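Local coordinates for protein hydrazine synthase subunit alpha (Candidatus Kuenenia stuttgartiensis, PDB 5C2V) that condenses hydroxylamine from the gamma subunit with ammonia to give hydrazine, serving as the diheme alpha subunit of the hydrazine synthase complex, at residues G194-I197 and I198-I201; Y341-P344 and D345-L349; F400-G403 and K404-V408; R687-N690 and S691-P695; E753-A756 and I757-I761. All coordinates share one frame; numbering follows the deposited sequence.

How the contacts relate
The five contacts are local and follow one another along the chain, and they fall into separate regions. Contacts 1 and 3 are neighbours, with centres about 12 Å apart and nearest atoms about 5 Å apart; both also meet the gamma subunit. Contact 2, a propeller hairpin, stands alone, its centre about 34 Å from that of contact 1. Contacts 4 and 5 belong to the bis-histidine heme domain and touch directly: Tyr689 CE2 lies 3.8 Å from Trp760 CZ2. The side chains of Leu692 and Ile757 come within about 6 Å and 5 Å of heme c. The centres of contacts 1 and 4 are about 55 Å apart, across the chain's centre.

Contact 1 of 5, residues G194-I197 and I198-I201; sequences GGKI and IQRI
Gly195 and Gln199 meet across the first turn of the short helix 196-201, where Gly195 holds the N-cap position: Gln199 N donates to Gly195 O at 3.0 Å, and the N-H...O angle of 143° shows a usable but bent bond. At the Gly195 phi of 103° a CB would press on the preceding carbonyl O, a setting that suits glycine. Two residues further on, Ile201 N reaches Ile197 O at 2.9 Å in a straighter bond (161°), while Arg200 N makes only weak bonds, to Lys196 O and to Ile197 O.

The tightly packed side carries the isoleucines. Ile197 lies on Thr163 and Ile198 on Met165, both on strand 154-171, and Ile201 touches Ala133 and Trp396. Ile198 N is taken by Asp191 OD2, a side-chain acceptor from the strand that precedes the helix. Arg200 is held as well, its NH1 bonding to Arg142 O and forming a salt bridge with Glu28 of the gamma subunit. The helix lies in the connection between strands 186-191 and 209-211, which belong to one antiparallel sheet of the propeller domain.

The solvent side is that of Lys196, which is exposed. Gln199, partly exposed against strand 139-146, runs beside it in the same direction, and its OE1 comes no nearer to Lys196 CG than 3.9 Å. The isoleucines pack mainly on the sheet and the surrounding loops and touch each other loosely, with Ile197 CG2 at 4.4 Å from Ile201 CD1.

Contact 2 of 5, residues Y341-P344 and D345-L349; sequences YPLP and DDRML
Tyr341 and Leu349 form an antiparallel hydrogen-bonded pair, with Tyr341 N to Leu349 O at 2.7 Å and Leu349 N to Tyr341 O at 2.9 Å, beside the non-hydrogen-bonded pair Pro342 and Met348. The hairpin closes through a type I turn from Leu343 to Asp346, held by Asp346 N on Leu343 O at 2.9 Å. Leu343 N donates to Arg347 O at 2.6 Å. With Asp346 in a left-handed conformation (phi 66°), these bonds fit a type I turn followed by a G1 beta bulge.

Among the side chains, Leu343 carries the centre. Its CD1 branch lies against the end of Arg347, 3.8 Å from NH2, and the two chains run at a slant to each other. That same NH2 makes a weak salt bridge with Asp345 OD2 at 3.4 Å, which ties the guanidinium back over the turn. On the sheet face of Pro342 and Met348, Pro342 CG stands 4.2 Å from Met348 SD. Met348 CG trails anti to its own backbone N (chi1 -173°), which lays it over the Tyr341 carbonyl group.

Strand 336-342 is an edge strand of a four-stranded antiparallel sheet, and strand 348-353 pairs on its other edge with strand 359-364 (Met348 with Phe363), whose Trp362 packs on Leu343, Arg347 and Leu349. Pro385 and Pro387 of strand 381-387 cover the Leu349 side, and Lys23 from helix 18-25 bonds to Asp346 OD1 and Pro344 O.

Contact 3 of 5, residues F400-G403 and K404-V408; sequences FTAG and KNFGV
Thr401 and Ala402 turn their polar atoms onto one acceptor, Phe406 O, in a hairpin closed by a type II beta turn from Gly403 to Phe406. The two donors come from different directions. Thr401 OG1 arrives at 2.8 Å nearly in line with the C=O bond (173°), whereas Ala402 N, at 3.2 Å, approaches from above the carbonyl plane, 56° out of it. What brings the hydroxyl there is the first torsion of Thr401 (chi1 174°), which swings OG1 away from its own backbone N. Thr401 OG1 also accepts from Gly403 N at 3.0 Å, forming an ST turn, so OG1 joins the two arms of the hairpin, the weakly bonded strand 401-403 and strand 406-408.

Ala402 turns its CB toward the opposite strand, 3.4 Å from Phe406 CB, and approaches the Phe406 ring obliquely. That ring also meets His204. The turn itself is held by Phe406 N on Gly403 O at 2.9 Å.

Strand 406-408 goes on to pair with strand 415-417, as the backbone bond between Gly407 and Phe416 attests, while Ser207 bonds to the backbones of Ala402 and Lys404. At the open end the bond from Val408 N to Phe400 O is weak. The Phe400 ring meets Phe132 of the gamma subunit edge-to-face, and Val408 O lies near its plane, 3.8 Å from CD2.

Contact 4 of 5, residues R687-N690 and S691-P695; sequences RAYN and SLLEP
Leu693, just past helix 687-692, and Tyr689, one turn earlier, provide the apolar part of this contact. Leu693 CD2 stands over the centre of the Tyr689 ring, 3.6 Å from its centroid and only 11° off the normal, which is the geometry of a CH-pi contact. The tyrosine ring reaches this place because its CG points anti to the backbone N (chi1 -172°), along the direction of the following turn.

Backbone hydrogen bonds hold the turn regular: Ser691 N to Arg687 O, Leu692 N to Ala688 O at 2.9 Å and Leu693 N to Tyr689 O at 3.0 Å. Beyond these the helix stops, and Glu694 N turns back to Ser691 O.

Among the polar side chains, Ser691 OG lies 2.8 Å from Arg687 O and also within reach of Asn669 O, so its one proton is not assigned. A water bridges Asn690 O and Glu694 OE1 through weak bonds at 3.3 Å and 3.1 Å. Tyr689 OH bonds to Gly497 N and Ala765 O, Asn690 ND2 to Ser686 O and its OD1 to His485 NE2, and Glu694 OE2 forms a salt bridge with Lys706.

Ala688 and Leu692 face helix 646-657. The helix lies in the cytochrome c domain that holds the bis-histidine heme, with the Leu692 side chain about 6 Å from that heme and about 8 Å from the side chain of its axial ligand His662.

Contact 5 of 5, residues E753-A756 and I757-I761; sequences ERYA and IVEWI
Glu759 OE2, 3.5 Å from Tyr755 CE2 across one helix turn, is gripped by two groups of the same chain: a salt bridge with Arg642 NH2 and a hydrogen bond with Tyr508 OH. These hold the carboxylate alongside the Tyr755 ring, whose plane is 42° from that of the carboxylate, neither stacked nor upright. The glutamate chain is extended beyond CG, and CG itself lies 3.5 Å from Tyr755 CE2.

The first torsion of Tyr755, with CG anti to the backbone N (chi1 -167°), swings the ring along the helix to meet both side chains. Both come at the ring obliquely from the same side of its plane, Glu759 CG near CD2 and CE2, Val758 CB 4.1 Å from Tyr755 CD1. Tyr755 OH is bonded to Gly536 O, and the ring meets Phe599 edge-to-face, so the tyrosine is held at its hydroxyl as well as along its ring.

Beneath the side chains the backbone forms a regular alpha-helix: Ile757 N donates to Glu753 O at 3.0 Å, and Val758 N on Arg754 O, Glu759 N on Tyr755 O and Trp760 N on Ala756 O each measure 2.9 Å. The bonds are moderately straight, with an N-H...O angle of 164° for Glu759 N.

Within the cytochrome c domain, helix 751-762 turns Ile757 toward helices 717-722 and 646-657 and to within about 5 Å of heme c, while Tyr755 and Glu759 face strand 503-510.

Contact 1 of 5, residues G194-I197 and I198-I201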
loop_
_atom_site.group_PDB
_atom_site.type_symbol
_atom_site.label_atom_id
_atom_site.label_comp_id
_atom_site.label_asym_id
_atom_site.label_seq_id
_atom_site.Cartn_x
_atom_site.Cartn_y
_atom_site.Cartn_z
ATOM N N GLY D 194 28.759 -36.181 16.797
ATOM C CA GLY D 194 29.313 -35.635 18.024
ATOM C C GLY D 194 30.373 -34.581 17.776
ATOM O O GLY D 194 31.194 -34.288 18.648
ATOM N N GLY D 195 30.358 -34.013 16.575
ATOM C CA GLY D 195 31.328 -33.007 16.192
ATOM C C GLY D 195 32.401 -33.583 15.291
ATOM O O GLY D 195 33.277 -32.860 14.816
ATOM N N LYS D 196 32.351 -34.881 15.039
ATOM C CA LYS D 196 33.439 -35.491 14.294
ATOM C C LYS D 196 33.313 -35.254 12.791
ATOM O O LYS D 196 34.297 -35.358 12.070
ATOM C CB LYS D 196 33.530 -36.988 14.607
ATOM C CG LYS D 196 34.233 -37.286 15.931
ATOM C CD LYS D 196 33.228 -37.428 17.060
ATOM C CE LYS D 196 33.890 -37.586 18.416
ATOM N NZ LYS D 196 32.874 -37.835 19.476
ATOM N N ILE D 197 32.114 -34.922 12.318
ATOM C CA ILE D 197 31.926 -34.613 10.900
ATOM C C ILE D 197 32.460 -33.216 10.593
ATOM O O ILE D 197 33.106 -32.993 9.566
ATOM C CB ILE D 197 30.445 -34.717 10.488
ATOM C CG1 ILE D 197 30.017 -36.185 10.497
ATOM C CG2 ILE D 197 30.217 -34.100 9.109
ATOM C CD1 ILE D 197 28.662 -36.444 9.882
ATOM N N ILE D 198 32.199 -32.284 11.503
ATOM C CA ILE D 198 32.781 -30.951 11.431
ATOM C C ILE D 198 34.300 -31.055 11.563
ATOM O O ILE D 198 35.045 -30.316 10.920
ATOM C CB ILE D 198 32.208 -30.028 12.529
ATOM C CG1 ILE D 198 30.719 -29.787 12.287
ATOM C CG2 ILE D 198 32.946 -28.701 12.567
ATOM C CD1 ILE D 198 30.420 -29.084 10.982
ATOM N N GLN D 199 34.752 -31.998 12.383
ATOM C CA GLN D 199 36.179 -32.242 12.553
ATOM C C GLN D 199 36.770 -32.847 11.286
ATOM O O GLN D 199 37.945 -32.656 10.981
ATOM C CB GLN D 199 36.432 -33.160 13.751
ATOM C CG GLN D 199 37.888 -33.222 14.179
ATOM C CD GLN D 199 38.097 -34.046 15.435
ATOM O OE1 GLN D 199 37.205 -34.772 15.875
ATOM N NE2 GLN D 199 39.282 -33.933 16.021
ATOM N N ARG D 200 35.945 -33.580 10.549
ATOM C CA ARG D 200 36.368 -34.158 9.285
ATOM C C ARG D 200 36.533 -33.052 8.256
ATOM O O ARG D 200 37.541 -32.990 7.554
ATOM C CB ARG D 200 35.363 -35.210 8.801
ATOM C CG ARG D 200 35.379 -35.457 7.296
ATOM C CD ARG D 200 34.717 -36.783 6.939
ATOM N NE ARG D 200 34.441 -36.902 5.508
ATOM C CZ ARG D 200 35.356 -37.183 4.585
ATOM N NH1 ARG D 200 36.621 -37.370 4.933
ATOM N NH2 ARG D 200 35.004 -37.272 3.309
ATOM N N ILE D 201 35.536 -32.176 8.176
ATOM C CA ILE D 201 35.575 -31.071 7.225
ATOM C C ILE D 201 36.564 -29.965 7.610
ATOM O O ILE D 201 37.456 -29.627 6.832
ATOM C CB ILE D 201 34.177 -30.444 7.058
ATOM C CG1 ILE D 201 33.160 -31.512 6.642
ATOM C CG2 ILE D 201 34.216 -29.315 6.042
ATOM C CD1 ILE D 201 31.747 -30.988 6.479
#

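Contact 2 of 5, residues Y341-P344 and D345-L349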
loop_
_atom_site.group_PDB
_atom_site.type_symbol
_atom_site.label_atom_id
_atom_site.label_comp_id
_atom_site.label_asym_id
_atom_site.label_seq_id
_atom_site.Cartn_x
_atom_site.Cartn_y
_atom_site.Cartn_z
ATOM N N TYR D 341 4.316 -31.179 -1.657
ATOM C CA TYR D 341 5.530 -31.972 -1.833
ATOM C C TYR D 341 5.770 -32.395 -3.282
ATOM O O TYR D 341 5.263 -33.427 -3.720
ATOM C CB TYR D 341 5.504 -33.210 -0.939
ATOM C CG TYR D 341 6.892 -33.693 -0.598
ATOM C CD1 TYR D 341 7.594 -34.518 -1.466
ATOM C CD2 TYR D 341 7.513 -33.302 0.580
ATOM C CE1 TYR D 341 8.868 -34.951 -1.164
ATOM C CE2 TYR D 341 8.786 -33.729 0.892
ATOM C CZ TYR D 341 9.458 -34.553 0.017
ATOM O OH TYR D 341 10.725 -34.980 0.326
ATOM N N PRO D 342 6.538 -31.589 -4.032
ATOM C CA PRO D 342 6.863 -31.900 -5.430
ATOM C C PRO D 342 7.651 -33.201 -5.577
ATOM O O PRO D 342 8.463 -33.535 -4.712
ATOM C CB PRO D 342 7.716 -30.703 -5.875
ATOM C CG PRO D 342 7.510 -29.647 -4.831
ATOM C CD PRO D 342 7.231 -30.379 -3.562
ATOM N N LEU D 343 7.412 -33.923 -6.669
ATOM C CA LEU D 343 8.151 -35.146 -6.962
ATOM C C LEU D 343 8.996 -34.977 -8.222
ATOM O O LEU D 343 8.642 -34.199 -9.107
ATOM C CB LEU D 343 7.195 -36.332 -7.131
ATOM C CG LEU D 343 6.610 -36.986 -5.877
ATOM C CD1 LEU D 343 5.712 -38.155 -6.259
ATOM C CD2 LEU D 343 7.718 -37.445 -4.943
ATOM N N PRO D 344 10.120 -35.707 -8.304
ATOM C CA PRO D 344 10.980 -35.746 -9.494
ATOM C C PRO D 344 10.250 -36.247 -10.741
ATOM O O PRO D 344 10.746 -36.084 -11.854
ATOM C CB PRO D 344 12.092 -36.716 -9.087
ATOM C CG PRO D 344 12.162 -36.591 -7.609
ATOM C CD PRO D 344 10.741 -36.402 -7.161
ATOM N N ASP D 345 9.079 -36.845 -10.543
ATOM C CA ASP D 345 8.260 -37.355 -11.636
ATOM C C ASP D 345 7.357 -36.255 -12.177
ATOM O O ASP D 345 6.482 -36.512 -13.005
ATOM C CB ASP D 345 7.413 -38.539 -11.171
ATOM C CG ASP D 345 8.225 -39.584 -10.441
ATOM O OD1 ASP D 345 9.417 -39.749 -10.774
ATOM O OD2 ASP D 345 7.673 -40.239 -9.533
ATOM N N ASP D 346 7.572 -35.041 -11.672
ATOM C CA ASP D 346 6.745 -33.871 -11.967
ATOM C C ASP D 346 5.338 -34.042 -11.408
ATOM O O ASP D 346 4.383 -33.451 -11.912
ATOM C CB ASP D 346 6.688 -33.590 -13.472
ATOM C CG ASP D 346 8.047 -33.263 -14.055
ATOM O OD1 ASP D 346 8.920 -32.794 -13.295
ATOM O OD2 ASP D 346 8.242 -33.474 -15.271
ATOM N N ARG D 347 5.218 -34.853 -10.362
ATOM C CA ARG D 347 3.973 -34.936 -9.615
ATOM C C ARG D 347 4.127 -34.171 -8.308
ATOM O O ARG D 347 5.216 -33.692 -7.990
ATOM C CB ARG D 347 3.594 -36.393 -9.342
ATOM C CG ARG D 347 3.416 -37.237 -10.594
ATOM C CD ARG D 347 2.948 -38.644 -10.252
ATOM N NE ARG D 347 3.939 -39.379 -9.473
ATOM C CZ ARG D 347 3.739 -40.591 -8.963
ATOM N NH1 ARG D 347 2.579 -41.205 -9.147
ATOM N NH2 ARG D 347 4.698 -41.187 -8.268
ATOM N N MET D 348 3.043 -34.058 -7.550
ATOM C CA MET D 348 3.101 -33.391 -6.256
ATOM C C MET D 348 2.044 -33.933 -5.301
ATOM O O MET D 348 0.921 -34.236 -5.708
ATOM C CB MET D 348 2.939 -31.877 -6.434
ATOM C CG MET D 348 3.145 -31.068 -5.163
ATOM S SD MET D 348 3.357 -29.304 -5.476
ATOM C CE MET D 348 1.842 -28.927 -6.351
ATOM N N LEU D 349 2.407 -34.049 -4.029
ATOM C CA LEU D 349 1.463 -34.438 -2.989
ATOM C C LEU D 349 1.101 -33.223 -2.148
ATOM O O LEU D 349 1.980 -32.526 -1.642
ATOM C CB LEU D 349 2.044 -35.543 -2.104
ATOM C CG LEU D 349 2.008 -36.971 -2.653
ATOM C CD1 LEU D 349 2.780 -37.910 -1.740
ATOM C CD2 LEU D 349 0.573 -37.443 -2.815
#

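Contact 3 of 5, residues F400-G403 and K404-V408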
loop_
_atom_site.group_PDB
_atom_site.type_symbol
_atom_site.label_atom_id
_atom_site.label_comp_id
_atom_site.label_asym_id
_atom_site.label_seq_id
_atom_site.Cartn_x
_atom_site.Cartn_y
_atom_site.Cartn_z
ATOM N N PHE D 400 33.934 -21.954 6.445
ATOM C CA PHE D 400 35.109 -21.339 7.050
ATOM C C PHE D 400 34.937 -21.080 8.547
ATOM O O PHE D 400 35.772 -20.426 9.169
ATOM C CB PHE D 400 35.469 -20.057 6.302
ATOM C CG PHE D 400 36.131 -20.310 4.978
ATOM C CD1 PHE D 400 35.377 -20.568 3.844
ATOM C CD2 PHE D 400 37.512 -20.329 4.876
ATOM C CE1 PHE D 400 35.989 -20.818 2.629
ATOM C CE2 PHE D 400 38.130 -20.578 3.665
ATOM C CZ PHE D 400 37.368 -20.823 2.540
ATOM N N THR D 401 33.835 -21.562 9.116
ATOM C CA THR D 401 33.646 -21.482 10.562
ATOM C C THR D 401 33.393 -22.853 11.193
ATOM O O THR D 401 32.673 -23.688 10.644
ATOM C CB THR D 401 32.483 -20.538 10.938
ATOM O OG1 THR D 401 32.258 -20.596 12.353
ATOM C CG2 THR D 401 31.204 -20.929 10.210
ATOM N N ALA D 402 34.006 -23.067 12.352
ATOM C CA ALA D 402 33.835 -24.285 13.136
ATOM C C ALA D 402 32.689 -24.121 14.134
ATOM O O ALA D 402 32.512 -24.944 15.032
ATOM C CB ALA D 402 35.125 -24.659 13.846
ATOM N N GLY D 403 31.930 -23.040 13.978
ATOM C CA GLY D 403 30.881 -22.684 14.916
ATOM C C GLY D 403 31.287 -21.617 15.914
ATOM O O GLY D 403 32.163 -20.799 15.625
ATOM N N LYS D 404 30.639 -21.619 17.075
ATOM C CA LYS D 404 30.742 -20.526 18.041
ATOM C C LYS D 404 32.186 -20.175 18.390
ATOM O O LYS D 404 32.973 -21.043 18.771
ATOM C CB LYS D 404 29.970 -20.890 19.314
ATOM C CG LYS D 404 30.461 -20.202 20.579
ATOM C CD LYS D 404 29.937 -20.913 21.819
ATOM C CE LYS D 404 30.546 -20.342 23.091
ATOM N NZ LYS D 404 30.126 -21.105 24.300
ATOM N N ASN D 405 32.520 -18.896 18.218
ATOM C CA ASN D 405 33.846 -18.349 18.524
ATOM C C ASN D 405 34.958 -18.897 17.626
ATOM O O ASN D 405 36.113 -18.485 17.737
ATOM C CB ASN D 405 34.201 -18.588 19.993
ATOM C CG ASN D 405 33.247 -17.892 20.941
ATOM O OD1 ASN D 405 32.888 -18.431 21.986
ATOM N ND2 ASN D 405 32.825 -16.687 20.575
ATOM N N PHE D 406 34.606 -19.822 16.740
ATOM C CA PHE D 406 35.592 -20.534 15.937
ATOM C C PHE D 406 35.623 -20.113 14.469
ATOM O O PHE D 406 34.645 -20.287 13.741
ATOM C CB PHE D 406 35.332 -22.035 16.022
ATOM C CG PHE D 406 36.228 -22.756 16.983
ATOM C CD1 PHE D 406 37.423 -23.306 16.554
ATOM C CD2 PHE D 406 35.874 -22.888 18.314
ATOM C CE1 PHE D 406 38.250 -23.974 17.435
ATOM C CE2 PHE D 406 36.695 -23.554 19.200
ATOM C CZ PHE D 406 37.886 -24.097 18.760
ATOM N N GLY D 407 36.755 -19.564 14.042
ATOM C CA GLY D 407 36.972 -19.256 12.639
ATOM C C GLY D 407 37.902 -20.271 12.002
ATOM O O GLY D 407 38.476 -21.106 12.693
ATOM N N VAL D 408 38.047 -20.213 10.682
ATOM C CA VAL D 408 39.011 -21.062 9.985
ATOM C C VAL D 408 39.839 -20.221 9.020
ATOM O O VAL D 408 39.290 -19.581 8.123
ATOM C CB VAL D 408 38.325 -22.208 9.209
ATOM C CG1 VAL D 408 39.365 -23.083 8.532
ATOM C CG2 VAL D 408 37.453 -23.039 10.138
#

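Contact 4 of 5, residues R687-N690 and S691-P695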
loop_
_atom_site.group_PDB
_atom_site.type_symbol
_atom_site.label_atom_id
_atom_site.label_comp_id
_atom_site.label_asym_id
_atom_site.label_seq_id
_atom_site.Cartn_x
_atom_site.Cartn_y
_atom_site.Cartn_z
ATOM N N ARG D 687 5.639 12.492 30.964
ATOM C CA ARG D 687 4.918 13.501 30.197
ATOM C C ARG D 687 5.665 13.884 28.923
ATOM O O ARG D 687 5.066 14.004 27.853
ATOM C CB ARG D 687 4.674 14.745 31.056
ATOM C CG ARG D 687 4.050 15.909 30.303
ATOM C CD ARG D 687 2.719 15.515 29.688
ATOM N NE ARG D 687 1.733 15.161 30.702
ATOM C CZ ARG D 687 0.570 14.573 30.438
ATOM N NH1 ARG D 687 0.251 14.268 29.188
ATOM N NH2 ARG D 687 -0.271 14.289 31.423
ATOM N N ALA D 688 6.976 14.075 29.046
ATOM C CA ALA D 688 7.801 14.492 27.917
ATOM C C ALA D 688 7.808 13.445 26.806
ATOM O O ALA D 688 7.723 13.783 25.624
ATOM C CB ALA D 688 9.220 14.780 28.381
ATOM N N TYR D 689 7.903 12.176 27.190
ATOM C CA TYR D 689 7.917 11.089 26.217
ATOM C C TYR D 689 6.577 10.987 25.498
ATOM O O TYR D 689 6.530 10.830 24.278
ATOM C CB TYR D 689 8.254 9.757 26.893
ATOM C CG TYR D 689 8.474 8.623 25.915
ATOM C CD1 TYR D 689 7.430 7.786 25.540
ATOM C CD2 TYR D 689 9.727 8.392 25.364
ATOM C CE1 TYR D 689 7.627 6.751 24.645
ATOM C CE2 TYR D 689 9.935 7.358 24.470
ATOM C CZ TYR D 689 8.883 6.542 24.113
ATOM O OH TYR D 689 9.088 5.513 23.223
ATOM N N ASN D 690 5.491 11.070 26.261
ATOM C CA ASN D 690 4.150 11.040 25.688
ATOM C C ASN D 690 3.924 12.203 24.731
ATOM O O ASN D 690 3.282 12.049 23.691
ATOM C CB ASN D 690 3.091 11.061 26.792
ATOM C CG ASN D 690 2.914 9.710 27.455
ATOM O OD1 ASN D 690 2.249 8.823 26.917
ATOM N ND2 ASN D 690 3.500 9.547 28.635
ATOM N N SER D 691 4.460 13.365 25.086
ATOM C CA SER D 691 4.340 14.551 24.248
ATOM C C SER D 691 5.108 14.389 22.939
ATOM O O SER D 691 4.557 14.590 21.858
ATOM C CB SER D 691 4.843 15.789 24.994
ATOM O OG SER D 691 4.062 16.046 26.149
ATOM N N LEU D 692 6.379 14.011 23.045
ATOM C CA LEU D 692 7.260 13.944 21.883
ATOM C C LEU D 692 6.887 12.834 20.900
ATOM O O LEU D 692 7.172 12.935 19.708
ATOM C CB LEU D 692 8.710 13.767 22.340
ATOM C CG LEU D 692 9.316 14.978 23.054
ATOM C CD1 LEU D 692 10.649 14.626 23.695
ATOM C CD2 LEU D 692 9.471 16.140 22.084
ATOM N N LEU D 693 6.251 11.779 21.400
ATOM C CA LEU D 693 5.889 10.640 20.559
ATOM C C LEU D 693 4.456 10.727 20.031
ATOM O O LEU D 693 3.969 9.798 19.386
ATOM C CB LEU D 693 6.084 9.329 21.327
ATOM C CG LEU D 693 7.488 8.711 21.291
ATOM C CD1 LEU D 693 7.926 8.456 19.857
ATOM C CD2 LEU D 693 8.511 9.574 22.018
ATOM N N GLU D 694 3.787 11.841 20.315
ATOM C CA GLU D 694 2.407 12.057 19.883
ATOM C C GLU D 694 2.258 12.051 18.361
ATOM O O GLU D 694 3.053 12.671 17.653
ATOM C CB GLU D 694 1.882 13.378 20.450
ATOM C CG GLU D 694 0.453 13.713 20.051
ATOM C CD GLU D 694 -0.024 15.026 20.639
ATOM O OE1 GLU D 694 0.783 15.711 21.304
ATOM O OE2 GLU D 694 -1.207 15.374 20.436
ATOM N N PRO D 695 1.235 11.344 17.855
ATOM C CA PRO D 695 0.926 11.287 16.420
ATOM C C PRO D 695 0.450 12.626 15.863
ATOM O O PRO D 695 0.071 13.514 16.626
ATOM C CB PRO D 695 -0.196 10.243 16.340
ATOM C CG PRO D 695 -0.107 9.470 17.611
ATOM C CD PRO D 695 0.370 10.445 18.637
HETATM O O HOH W 1 0.568 13.941 23.828
#

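Contact 5 of 5, residues E753-A756 and I757-I761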
loop_
_atom_site.group_PDB
_atom_site.type_symbol
_atom_site.label_atom_id
_atom_site.label_comp_id
_atom_site.label_asym_id
_atom_site.label_seq_id
_atom_site.Cartn_x
_atom_site.Cartn_y
_atom_site.Cartn_z
ATOM N N GLU D 753 24.456 16.972 23.920
ATOM C CA GLU D 753 23.053 16.796 24.287
ATOM C C GLU D 753 22.166 16.661 23.050
ATOM O O GLU D 753 21.360 15.726 22.933
ATOM C CB GLU D 753 22.584 17.972 25.149
ATOM C CG GLU D 753 23.392 18.169 26.426
ATOM C CD GLU D 753 23.192 19.541 27.045
ATOM O OE1 GLU D 753 22.665 20.436 26.352
ATOM O OE2 GLU D 753 23.563 19.724 28.224
ATOM N N ARG D 754 22.331 17.603 22.126
ATOM C CA ARG D 754 21.563 17.619 20.890
ATOM C C ARG D 754 21.777 16.337 20.091
ATOM O O ARG D 754 20.819 15.722 19.616
ATOM C CB ARG D 754 21.939 18.840 20.047
ATOM C CG ARG D 754 21.060 19.049 18.826
ATOM C CD ARG D 754 21.351 20.383 18.156
ATOM N NE ARG D 754 22.696 20.436 17.590
ATOM C CZ ARG D 754 23.207 21.502 16.982
ATOM N NH1 ARG D 754 22.484 22.607 16.859
ATOM N NH2 ARG D 754 24.439 21.462 16.495
ATOM N N TYR D 755 23.036 15.926 19.958
ATOM C CA TYR D 755 23.340 14.709 19.216
ATOM C C TYR D 755 22.925 13.470 20.000
ATOM O O TYR D 755 22.761 12.395 19.426
ATOM C CB TYR D 755 24.824 14.632 18.864
ATOM C CG TYR D 755 25.118 13.564 17.837
ATOM C CD1 TYR D 755 24.781 13.753 16.504
ATOM C CD2 TYR D 755 25.713 12.363 18.200
ATOM C CE1 TYR D 755 25.035 12.781 15.558
ATOM C CE2 TYR D 755 25.973 11.384 17.259
ATOM C CZ TYR D 755 25.631 11.599 15.940
ATOM O OH TYR D 755 25.885 10.631 14.996
ATOM N N ALA D 756 22.766 13.616 21.311
ATOM C CA ALA D 756 22.215 12.532 22.114
ATOM C C ALA D 756 20.756 12.337 21.731
ATOM O O ALA D 756 20.286 11.206 21.583
ATOM C CB ALA D 756 22.352 12.823 23.598
ATOM N N ILE D 757 20.044 13.449 21.563
ATOM C CA ILE D 757 18.662 13.392 21.093
ATOM C C ILE D 757 18.595 12.796 19.684
ATOM O O ILE D 757 17.744 11.944 19.399
ATOM C CB ILE D 757 18.006 14.787 21.098
ATOM C CG1 ILE D 757 17.966 15.348 22.520
ATOM C CG2 ILE D 757 16.603 14.721 20.515
ATOM C CD1 ILE D 757 17.319 16.711 22.621
ATOM N N VAL D 758 19.499 13.240 18.814
ATOM C CA VAL D 758 19.586 12.715 17.452
ATOM C C VAL D 758 19.771 11.198 17.445
ATOM O O VAL D 758 19.054 10.477 16.744
ATOM C CB VAL D 758 20.747 13.365 16.670
ATOM C CG1 VAL D 758 20.932 12.679 15.323
ATOM C CG2 VAL D 758 20.498 14.855 16.487
ATOM N N GLU D 759 20.730 10.722 18.234
ATOM C CA GLU D 759 20.988 9.293 18.369
ATOM C C GLU D 759 19.763 8.555 18.890
ATOM O O GLU D 759 19.418 7.483 18.391
ATOM C CB GLU D 759 22.174 9.043 19.302
ATOM C CG GLU D 759 23.530 9.265 18.662
ATOM C CD GLU D 759 24.674 8.906 19.591
ATOM O OE1 GLU D 759 24.548 9.143 20.811
ATOM O OE2 GLU D 759 25.696 8.382 19.100
ATOM N N TRP D 760 19.114 9.136 19.895
ATOM C CA TRP D 760 17.913 8.546 20.473
ATOM C C TRP D 760 16.831 8.341 19.420
ATOM O O TRP D 760 16.228 7.271 19.342
ATOM C CB TRP D 760 17.376 9.419 21.609
ATOM C CG TRP D 760 16.009 9.015 22.074
ATOM C CD1 TRP D 760 15.657 7.832 22.658
ATOM C CD2 TRP D 760 14.812 9.797 22.000
ATOM N NE1 TRP D 760 14.314 7.828 22.947
ATOM C CE2 TRP D 760 13.773 9.024 22.554
ATOM C CE3 TRP D 760 14.518 11.076 21.518
ATOM C CZ2 TRP D 760 12.461 9.487 22.639
ATOM C CZ3 TRP D 760 13.216 11.535 21.604
ATOM C CH2 TRP D 760 12.204 10.743 22.159
ATOM N N ILE D 761 16.597 9.364 18.603
ATOM C CA ILE D 761 15.580 9.275 17.560
ATOM C C ILE D 761 15.968 8.277 16.469
ATOM O O ILE D 761 15.141 7.476 16.028
ATOM C CB ILE D 761 15.312 10.651 16.924
ATOM C CG1 ILE D 761 14.801 11.629 17.982
ATOM C CG2 ILE D 761 14.309 10.531 15.793
ATOM C CD1 ILE D 761 14.390 12.971 17.426
#